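Side-chain contact in 6-pyruvoyl tetrahydropterin synthase (Plasmodium falciparum, PDB 1Y13), which belongs to the 6-pyruvoyl tetrahydropterin synthase family of pterin enzymes and binds zinc and biopterin in a hexameric assembly: residues A36-Y41 and E46-H51. Numbering follows the deposited sequence.
With ZN (zinc ion), chain D; BIO (biopterin), chain E.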
loop_
_atom_site.group_PDB
_atom_site.type_symbol
_atom_site.label_atom_id
_atom_site.label_comp_id
_atom_site.label_asym_id
_atom_site.label_seq_id
_atom_site.Cartn_x
_atom_site.Cartn_y
_atom_site.Cartn_z
ATOM N N ALA A 36 -9.610 -1.451 -22.553
ATOM C CA ALA A 36 -11.034 -1.648 -22.560
ATOM C C ALA A 36 -11.352 -3.111 -22.887
ATOM O O ALA A 36 -10.556 -3.796 -23.543
ATOM C CB ALA A 36 -11.712 -0.691 -23.579
ATOM N N HIS A 37 -12.510 -3.589 -22.440
ATOM C CA HIS A 37 -12.941 -4.951 -22.754
ATOM C C HIS A 37 -14.395 -5.136 -22.319
ATOM O O HIS A 37 -14.964 -4.277 -21.632
ATOM C CB HIS A 37 -12.031 -5.989 -22.042
ATOM C CG HIS A 37 -12.480 -6.344 -20.653
ATOM N ND1 HIS A 37 -12.797 -7.636 -20.279
ATOM C CD2 HIS A 37 -12.656 -5.581 -19.547
ATOM C CE1 HIS A 37 -13.139 -7.654 -19.001
ATOM N NE2 HIS A 37 -13.060 -6.421 -18.531
ATOM N N PHE A 38 -14.990 -6.253 -22.709
ATOM C CA PHE A 38 -16.182 -6.717 -22.035
ATOM C C PHE A 38 -16.171 -8.223 -22.073
ATOM O O PHE A 38 -15.700 -8.824 -23.034
ATOM C CB PHE A 38 -17.475 -6.100 -22.620
ATOM C CG PHE A 38 -17.724 -6.431 -24.072
ATOM C CD1 PHE A 38 -18.382 -7.589 -24.421
ATOM C CD2 PHE A 38 -17.302 -5.570 -25.085
ATOM C CE1 PHE A 38 -18.615 -7.899 -25.775
ATOM C CE2 PHE A 38 -17.534 -5.857 -26.416
ATOM C CZ PHE A 38 -18.173 -7.028 -26.769
ATOM N N ILE A 39 -16.649 -8.837 -21.001
ATOM C CA ILE A 39 -16.821 -10.282 -20.983
ATOM C C ILE A 39 -18.102 -10.738 -21.683
ATOM O O ILE A 39 -19.152 -10.129 -21.555
ATOM C CB ILE A 39 -16.654 -10.823 -19.558
ATOM C CG1 ILE A 39 -15.151 -11.005 -19.302
ATOM C CG2 ILE A 39 -17.405 -12.134 -19.393
ATOM C CD1 ILE A 39 -14.748 -10.852 -17.871
ATOM N N ALA A 40 -17.978 -11.789 -22.490
ATOM C CA ALA A 40 -19.136 -12.397 -23.109
ATOM C C ALA A 40 -18.942 -13.910 -23.114
ATOM O O ALA A 40 -17.909 -14.390 -23.548
ATOM C CB ALA A 40 -19.312 -11.845 -24.516
ATOM N N TYR A 41 -19.909 -14.642 -22.569
ATOM C CA TYR A 41 -19.930 -16.103 -22.623
ATOM C C TYR A 41 -21.377 -16.534 -22.858
ATOM O O TYR A 41 -22.241 -15.669 -23.048
ATOM C CB TYR A 41 -19.323 -16.722 -21.367
ATOM C CG TYR A 41 -19.907 -16.275 -20.036
ATOM C CD1 TYR A 41 -21.046 -16.896 -19.505
ATOM C CD2 TYR A 41 -19.290 -15.275 -19.284
ATOM C CE1 TYR A 41 -21.571 -16.512 -18.286
ATOM C CE2 TYR A 41 -19.797 -14.886 -18.056
ATOM C CZ TYR A 41 -20.939 -15.504 -17.565
ATOM O OH TYR A 41 -21.451 -15.126 -16.343
ATOM N N GLU A 46 -21.679 -8.312 -20.888
ATOM C CA GLU A 46 -21.698 -7.093 -20.069
ATOM C C GLU A 46 -21.334 -5.890 -20.943
ATOM O O GLU A 46 -20.823 -6.053 -22.055
ATOM C CB GLU A 46 -20.745 -7.193 -18.861
ATOM C CG GLU A 46 -19.273 -7.174 -19.253
ATOM C CD GLU A 46 -18.305 -7.560 -18.128
ATOM O OE1 GLU A 46 -18.734 -7.761 -16.968
ATOM O OE2 GLU A 46 -17.096 -7.662 -18.420
ATOM N N THR A 47 -21.587 -4.693 -20.426
ATOM C CA THR A 47 -21.264 -3.457 -21.146
ATOM C C THR A 47 -19.748 -3.208 -21.203
ATOM O O THR A 47 -18.989 -3.655 -20.335
ATOM C CB THR A 47 -21.962 -2.221 -20.525
ATOM O OG1 THR A 47 -21.581 -2.115 -19.164
ATOM C CG2 THR A 47 -23.480 -2.344 -20.583
ATOM N N LEU A 48 -19.315 -2.540 -22.270
ATOM C CA LEU A 48 -17.945 -2.037 -22.405
ATOM C C LEU A 48 -17.497 -1.270 -21.170
ATOM O O LEU A 48 -18.234 -0.435 -20.644
ATOM C CB LEU A 48 -17.872 -1.117 -23.613
ATOM C CG LEU A 48 -16.508 -0.562 -24.022
ATOM C CD1 LEU A 48 -15.611 -1.701 -24.513
ATOM C CD2 LEU A 48 -16.736 0.462 -25.116
ATOM N N HIS A 49 -16.307 -1.584 -20.683
ATOM C CA HIS A 49 -15.674 -0.830 -19.611
ATOM C C HIS A 49 -14.158 -1.049 -19.728
ATOM O O HIS A 49 -13.681 -1.423 -20.787
ATOM C CB HIS A 49 -16.212 -1.240 -18.237
ATOM C CG HIS A 49 -15.981 -2.679 -17.921
ATOM N ND1 HIS A 49 -16.623 -3.696 -18.596
ATOM C CD2 HIS A 49 -15.146 -3.276 -17.039
ATOM C CE1 HIS A 49 -16.200 -4.859 -18.134
ATOM N NE2 HIS A 49 -15.301 -4.632 -17.192
ATOM N N GLY A 50 -13.406 -0.799 -18.665
ATOM C CA GLY A 50 -11.967 -0.936 -18.734
ATOM C C GLY A 50 -11.310 -1.122 -17.395
ATOM O O GLY A 50 -11.958 -1.022 -16.368
ATOM N N HIS A 51 -10.008 -1.391 -17.423
ATOM C CA HIS A 51 -9.211 -1.653 -16.237
ATOM C C HIS A 51 -7.766 -1.208 -16.417
ATOM O O HIS A 51 -7.255 -1.173 -17.529
ATOM C CB HIS A 51 -9.198 -3.154 -15.916
ATOM C CG HIS A 51 -10.546 -3.709 -15.634
ATOM N ND1 HIS A 51 -11.259 -3.367 -14.508
ATOM C CD2 HIS A 51 -11.326 -4.568 -16.335
ATOM C CE1 HIS A 51 -12.424 -3.990 -14.526
ATOM N NE2 HIS A 51 -12.493 -4.711 -15.628
HETATM ZN ZN ZN D . -14.003 -6.155 -16.457
HETATM N N1 BIO E . -14.338 -12.861 -12.680
HETATM N N2 BIO E . -12.831 -14.607 -12.378
HETATM C C2 BIO E . -13.171 -13.448 -13.010
HETATM N N3 BIO E . -12.393 -12.861 -13.945
HETATM C C4A BIO E . -13.934 -11.020 -14.315
HETATM C C8A BIO E . -14.745 -11.705 -13.287
HETATM N N8 BIO E . -15.937 -11.145 -12.949
HETATM C C7 BIO E . -16.392 -10.002 -13.509
HETATM C C6 BIO E . -15.638 -9.339 -14.454
HETATM N N5 BIO E . -14.444 -9.874 -14.830
HETATM C C9 BIO E . -16.136 -8.056 -15.089
HETATM O O9 BIO E . -15.613 -7.858 -16.457
HETATM C C10 BIO E . -15.871 -6.773 -14.227
HETATM O O10 BIO E . -14.636 -6.139 -14.614
HETATM C C11 BIO E . -15.860 -6.957 -12.699
#
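The three-histidine zinc site of this pterin-enzyme fold is built across an antiparallel strand pair, with H37 on one strand facing H49 and H51 on the other. The backbone sets the register: H37 and H49 form a hydrogen-bonded pair, H37 N donating a hydrogen bond to H49 O at 3.0 Å and H49 N donating to H37 O. Beside it, A36 meets G50 in a non-hydrogen-bonded pair whose CA atoms lie only 4.0 Å apart, a closeness suited to two such small residues. The paired histidines project from the same face, and each turns its CG between the backbone N and the carbonyl carbon (chi1 60° in H49), which sends the two side chains the same way, their rings oblique with planes at 59°. H37 NE2 and H49 NE2, 3.2 Å apart, are joined by H51 NE2 on zinc; biopterin O9 and O10 bring the donor atoms to five. Histidine suits the task because its second nitrogen can fix the ring's rotation: H49 ND1 donates almost in its ring plane to T47 O (2.9 Å), while H37 ND1 bonds S133 and H51 ND1 bonds N52 of a second subunit. Beyond the strand ends, in the loop part of the contact, E46 N still bonds to I39 O, and the extended E46 chain lets OE2 accept I39 N at 2.9 Å, on the anti side and 35° out of the carboxylate plane. I39 CD1 packs against the pterin at N5. Zinc would probably polarise biopterin O9 and O10, with E46 OE2 placed close beside O9.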